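Local atomic coordinates of histidine triad (HIT) protein (Marinobacter aquaeolei, PDB entry 3OHE), a protein that probably acts as a nucleotide-binding hydrolase or transferase of the histidine triad family, and binds calcium ions. Residues M70-G75 against A127-L132; E7-D12 against N85-L90. All coordinates share one frame; numbering follows the deposited sequence. Where two conformers were deposited one is given.

Contact 1 (M70-G75 against A127-L132); sequences MELFGG and AKLQPL
In the conformer given, one of two, the ammonium nitrogen NZ of Lys128 donates a hydrogen bond to the backbone oxygen O of Leu72, 3.1 Å away. It comes from above the carbonyl plane, about 36° out of it. Lys128 can reach across to the other helix because CG lies anti to the backbone N (chi1 -162°) and the chain stays extended beyond it. The long methylene run slides past Leu72 in the opposite direction, with CG of Lys128 3.7 Å from CD1 of Leu72, so one residue supplies both a greasy flank and a charged tip. The acceptor lies where helix 52-72 ends in a Schellman motif: Gly75 N bonds to Met70 O, Gly74 N reaches Glu71 O weakly, and Gly74, as the C-prime residue, takes the positive phi that glycine tolerates easily. A lysine charge near this C-terminus would probably interact favourably with the helix dipole. On the more buried side the branched leucines mesh, CD2 of Leu72 lying 3.6 Å from CD2 of Leu129 in helix 119-135. The Phe73 ring runs obliquely across the lysine, its CE1 4.0 Å from CD of Lys128, while its backbone oxygen accepts a hydrogen bond from Tyr98 OH.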
loop_
_atom_site.group_PDB
_atom_site.type_symbol
_atom_site.label_atom_id
_atom_site.label_comp_id
_atom_site.label_asym_id
_atom_site.label_seq_id
_atom_site.Cartn_x
_atom_site.Cartn_y
_atom_site.Cartn_z
HETATM N N MSE A 70 10.966 -5.867 -9.528
HETATM C CA MSE A 70 10.333 -6.999 -10.174
HETATM C C MSE A 70 11.269 -7.684 -11.149
HETATM O O MSE A 70 11.355 -8.935 -11.168
HETATM C CB MSE A 70 9.050 -6.562 -10.846
HETATM C CG MSE A 70 7.914 -6.403 -9.916
HETATM SE SE MSE A 70 7.213 -8.168 -9.338
HETATM C CE MSE A 70 6.352 -8.689 -11.027
ATOM N N GLU A 71 11.985 -6.892 -11.961
ATOM C CA GLU A 71 12.914 -7.491 -12.924
ATOM C C GLU A 71 14.167 -8.032 -12.211
ATOM O O GLU A 71 14.645 -9.128 -12.516
ATOM C CB GLU A 71 13.238 -6.516 -14.042
ATOM C CG GLU A 71 13.992 -7.190 -15.193
ATOM C CD GLU A 71 13.174 -8.080 -16.121
ATOM O OE1 GLU A 71 11.917 -8.147 -16.007
ATOM O OE2 GLU A 71 13.800 -8.713 -17.011
ATOM N N LEU A 72 14.716 -7.270 -11.281
ATOM C CA LEU A 72 15.960 -7.614 -10.624
ATOM C C LEU A 72 15.852 -8.925 -9.839
ATOM O O LEU A 72 16.813 -9.701 -9.759
ATOM C CB LEU A 72 16.364 -6.494 -9.677
ATOM C CG LEU A 72 17.735 -6.534 -9.062
ATOM C CD1 LEU A 72 18.796 -6.390 -10.164
ATOM C CD2 LEU A 72 17.895 -5.395 -8.036
ATOM N N PHE A 73 14.685 -9.139 -9.234
ATOM C CA PHE A 73 14.468 -10.313 -8.401
ATOM C C PHE A 73 13.553 -11.346 -9.100
ATOM O O PHE A 73 13.170 -12.327 -8.497
ATOM C CB PHE A 73 13.867 -9.878 -7.041
ATOM C CG PHE A 73 14.802 -9.062 -6.199
ATOM C CD1 PHE A 73 15.891 -9.663 -5.609
ATOM C CD2 PHE A 73 14.620 -7.712 -6.022
ATOM C CE1 PHE A 73 16.779 -8.927 -4.838
ATOM C CE2 PHE A 73 15.508 -6.976 -5.273
ATOM C CZ PHE A 73 16.564 -7.559 -4.685
ATOM N N GLY A 74 13.204 -11.124 -10.363
ATOM C CA GLY A 74 12.351 -12.037 -11.133
ATOM C C GLY A 74 11.062 -12.393 -10.428
ATOM O O GLY A 74 10.699 -13.567 -10.321
ATOM N N GLY A 75 10.372 -11.369 -9.944
ATOM C CA GLY A 75 9.196 -11.592 -9.115
ATOM C C GLY A 75 7.946 -11.963 -9.873
ATOM O O GLY A 75 7.833 -11.742 -11.089
ATOM N N ALA A 127 24.594 -4.395 -3.394
ATOM C CA ALA A 127 25.290 -4.208 -4.658
ATOM C C ALA A 127 24.321 -4.380 -5.831
ATOM O O ALA A 127 24.346 -3.569 -6.790
ATOM C CB ALA A 127 26.495 -5.176 -4.766
ATOM N N LYS A 128 23.479 -5.415 -5.752
ATOM C CA LYS A 128 22.508 -5.741 -6.800
ATOM C C LYS A 128 21.578 -4.550 -7.066
ATOM O O LYS A 128 21.179 -4.291 -8.207
ATOM C CB LYS A 128 21.668 -6.963 -6.359
ATOM C CG LYS A 128 20.927 -7.701 -7.467
ATOM C CD LYS A 128 20.174 -8.932 -6.931
ATOM C CE LYS A 128 19.610 -9.783 -8.063
ATOM N NZ LYS A 128 18.712 -10.870 -7.601
ATOM N N LEU A 129 21.250 -3.816 -6.003
ATOM C CA LEU A 129 20.324 -2.700 -6.056
ATOM C C LEU A 129 20.926 -1.344 -6.424
ATOM O O LEU A 129 20.187 -0.385 -6.635
ATOM C CB LEU A 129 19.545 -2.572 -4.721
ATOM C CG LEU A 129 18.362 -3.536 -4.592
ATOM C CD1 LEU A 129 17.978 -3.741 -3.099
ATOM C CD2 LEU A 129 17.172 -3.010 -5.421
ATOM N N GLN A 130 22.245 -1.217 -6.490
ATOM C CA GLN A 130 22.788 0.123 -6.697
ATOM C C GLN A 130 22.389 0.783 -8.034
ATOM O O GLN A 130 22.088 1.972 -8.034
ATOM C CB GLN A 130 24.304 0.178 -6.460
ATOM C CG GLN A 130 24.746 -0.096 -5.010
ATOM C CD GLN A 130 24.028 0.791 -3.984
ATOM O OE1 GLN A 130 24.157 2.014 -4.037
ATOM N NE2 GLN A 130 23.231 0.194 -3.087
ATOM N N PRO A 131 22.356 0.034 -9.165
ATOM C CA PRO A 131 21.896 0.709 -10.397
ATOM C C PRO A 131 20.491 1.324 -10.270
ATOM O O PRO A 131 20.223 2.467 -10.678
ATOM C CB PRO A 131 22.015 -0.378 -11.466
ATOM C CG PRO A 131 23.068 -1.280 -10.937
ATOM C CD PRO A 131 22.922 -1.295 -9.447
ATOM N N LEU A 132 19.598 0.568 -9.663
ATOM C CA LEU A 132 18.211 0.993 -9.521
ATOM C C LEU A 132 18.177 2.200 -8.574
ATOM O O LEU A 132 17.481 3.178 -8.816
ATOM C CB LEU A 132 17.364 -0.180 -8.998
ATOM C CG LEU A 132 15.867 0.106 -8.820
ATOM C CD1 LEU A 132 15.274 0.702 -10.091
ATOM C CD2 LEU A 132 15.167 -1.164 -8.353
#

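Contact 2 (E7-D12 against N85-L90); sequences ERLAAD and NMVPQL. With CA (calcium ion), chain C.
Val87 meets the helix 7-12 with both of its methyl groups, one for each of two successive residues. CG2 packs 3.7 Å from CG of Arg8, and CG1 lies 4.1 Å from CG of Leu9. A beta-branched residue suits this place because its short forked side chain serves two neighbours at once. Leu9 carries the buried half of the contact: its CD1 also approaches OE1 of Gln89 at 3.5 Å, a van der Waals contact with a methyl; the oxygen's polar partner is His6 N, while NE2 of Gln89 bonds to Gln4 O. With both ends of the amide occupied, Gln89 can lie against a leucine.

The other flank is looser and more exposed. There the only approach, in the conformer given, one of two for selenomethionine Met86, is NH2 of Arg8 to its methyl CE, 3.8 Å apart. Arg8 bends at chi2 (65°), and its NE forms a salt bridge to OD2 of Asp12, one helical turn on, at 2.7 Å with a bent N-H...O angle of 133°. An alanine in place of Arg8 would probably leave the Asp12 carboxylate without its cationic mate and Val87 CG2 less covered, with CG gone, as is the NH2 beside the Met86 methyl.

The backbone oxygen of Ala10 binds a calcium ion at 2.4 Å, together with three waters and the backbone oxygen of Thr13. Met86 also packs on Pro105 of the second subunit. The short helix thus lies just before strand 13-18, against the loop joining strands 77-82 and 92-97, with Leu9 and Gln89 both touching Val38 of strand 34-39.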
loop_
_atom_site.group_PDB
_atom_site.type_symbol
_atom_site.label_atom_id
_atom_site.label_comp_id
_atom_site.label_asym_id
_atom_site.label_seq_id
_atom_site.Cartn_x
_atom_site.Cartn_y
_atom_site.Cartn_z
ATOM N N GLU A 7 13.655 4.865 15.568
ATOM C CA GLU A 7 14.532 3.829 16.102
ATOM C C GLU A 7 14.104 2.429 15.708
ATOM O O GLU A 7 14.969 1.563 15.508
ATOM C CB GLU A 7 14.633 3.937 17.628
ATOM C CG GLU A 7 13.331 3.654 18.387
ATOM C CD GLU A 7 12.984 2.176 18.663
ATOM O OE1 GLU A 7 13.887 1.282 18.645
ATOM O OE2 GLU A 7 11.774 1.904 18.920
ATOM N N ARG A 8 12.804 2.170 15.597
ATOM C CA ARG A 8 12.355 0.811 15.242
ATOM C C ARG A 8 12.714 0.491 13.784
ATOM O O ARG A 8 13.103 -0.614 13.443
ATOM C CB ARG A 8 10.856 0.639 15.493
ATOM C CG ARG A 8 10.287 -0.703 15.126
ATOM C CD ARG A 8 10.762 -1.909 15.900
ATOM N NE ARG A 8 10.030 -3.096 15.419
ATOM C CZ ARG A 8 8.752 -3.393 15.705
ATOM N NH1 ARG A 8 8.011 -2.622 16.505
ATOM N NH2 ARG A 8 8.206 -4.497 15.186
ATOM N N LEU A 9 12.558 1.483 12.910
ATOM C CA LEU A 9 12.963 1.310 11.501
ATOM C C LEU A 9 14.467 1.080 11.417
ATOM O O LEU A 9 14.908 0.178 10.710
ATOM C CB LEU A 9 12.538 2.500 10.642
ATOM C CG LEU A 9 11.032 2.634 10.425
ATOM C CD1 LEU A 9 10.679 3.925 9.684
ATOM C CD2 LEU A 9 10.443 1.420 9.741
ATOM N N ALA A 10 15.254 1.860 12.163
ATOM C CA ALA A 10 16.692 1.658 12.193
ATOM C C ALA A 10 17.073 0.262 12.670
ATOM O O ALA A 10 17.917 -0.422 12.060
ATOM C CB ALA A 10 17.339 2.724 13.072
ATOM N N ALA A 11 16.426 -0.200 13.734
ATOM C CA ALA A 11 16.714 -1.511 14.311
ATOM C C ALA A 11 16.378 -2.688 13.382
ATOM O O ALA A 11 17.059 -3.712 13.387
ATOM C CB ALA A 11 15.986 -1.674 15.641
ATOM N N ASP A 12 15.329 -2.530 12.583
ATOM C CA ASP A 12 14.739 -3.622 11.798
ATOM C C ASP A 12 15.298 -3.693 10.385
ATOM O O ASP A 12 14.899 -4.595 9.620
ATOM C CB ASP A 12 13.213 -3.458 11.722
ATOM C CG ASP A 12 12.495 -3.825 12.995
ATOM O OD1 ASP A 12 13.125 -4.359 13.931
ATOM O OD2 ASP A 12 11.247 -3.583 13.023
ATOM N N ASN A 85 0.987 0.876 11.982
ATOM C CA ASN A 85 0.143 0.857 13.164
ATOM C C ASN A 85 0.950 1.072 14.441
ATOM O O ASN A 85 0.426 1.679 15.384
ATOM C CB ASN A 85 -0.632 -0.432 13.240
ATOM C CG ASN A 85 -1.612 -0.567 12.084
ATOM O OD1 ASN A 85 -2.080 0.430 11.547
ATOM N ND2 ASN A 85 -1.932 -1.799 11.724
HETATM N N MSE A 86 2.201 0.564 14.424
HETATM C CA MSE A 86 3.168 0.593 15.540
HETATM C C MSE A 86 4.169 1.762 15.452
HETATM O O MSE A 86 4.607 2.293 16.458
HETATM C CB MSE A 86 3.958 -0.735 15.604
HETATM C CG MSE A 86 3.069 -1.896 15.997
HETATM SE SE MSE A 86 3.866 -3.677 16.040
HETATM C CE MSE A 86 4.568 -3.713 14.229
ATOM N N VAL A 87 4.553 2.131 14.235
ATOM C CA VAL A 87 5.614 3.086 13.928
ATOM C C VAL A 87 4.976 4.235 13.196
ATOM O O VAL A 87 4.504 4.070 12.062
ATOM C CB VAL A 87 6.720 2.421 13.103
ATOM C CG1 VAL A 87 7.728 3.460 12.636
ATOM C CG2 VAL A 87 7.381 1.288 13.933
ATOM N N PRO A 88 4.929 5.416 13.819
ATOM C CA PRO A 88 4.123 6.507 13.232
ATOM C C PRO A 88 4.793 7.214 12.051
ATOM O O PRO A 88 4.117 7.863 11.286
ATOM C CB PRO A 88 3.931 7.482 14.407
ATOM C CG PRO A 88 5.178 7.280 15.267
ATOM C CD PRO A 88 5.445 5.774 15.158
ATOM N N GLN A 89 6.081 6.999 11.870
ATOM C CA GLN A 89 6.832 7.603 10.790
ATOM C C GLN A 89 6.493 6.925 9.470
ATOM O O GLN A 89 6.758 5.747 9.294
ATOM C CB GLN A 89 8.305 7.480 11.099
ATOM C CG GLN A 89 9.239 8.099 10.045
ATOM C CD GLN A 89 10.649 8.206 10.565
ATOM O OE1 GLN A 89 11.443 7.268 10.462
ATOM N NE2 GLN A 89 10.947 9.335 11.212
ATOM N N LEU A 90 5.952 7.688 8.535
ATOM C CA LEU A 90 5.544 7.168 7.234
ATOM C C LEU A 90 6.700 6.383 6.585
ATOM O O LEU A 90 7.803 6.905 6.413
ATOM C CB LEU A 90 5.152 8.304 6.303
ATOM C CG LEU A 90 4.867 7.944 4.829
ATOM C CD1 LEU A 90 3.709 6.961 4.716
ATOM C CD2 LEU A 90 4.640 9.207 4.028
HETATM CA CA CA C . 19.966 -0.273 10.766
HETATM O O HOH W 1 18.867 1.142 8.797
HETATM O O HOH W 2 20.725 0.365 12.902
HETATM O O HOH W 3 21.963 -1.679 10.039
#

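Overall arrangement
Contacts 1 and 2 lie on opposite sides of the chain's centre, their own centres 24 Å apart and their nearest atoms about 13 Å apart, so they do not touch. Along the chain their segments alternate: 7-12, 70-75, 85-90, then 127-132. Both are organised around the five-stranded antiparallel sheet. Contact 1 sets the C-terminal end of helix 52-72 against the middle part of helix 119-135, the fold's two long helices, whereas contact 2 ties the N-terminal helix to the loop between strands 77-82 and 92-97. The chain thus closes on itself twice, its early and late parts each packing on the middle of a compact HIT-family subunit that pairs with a second copy.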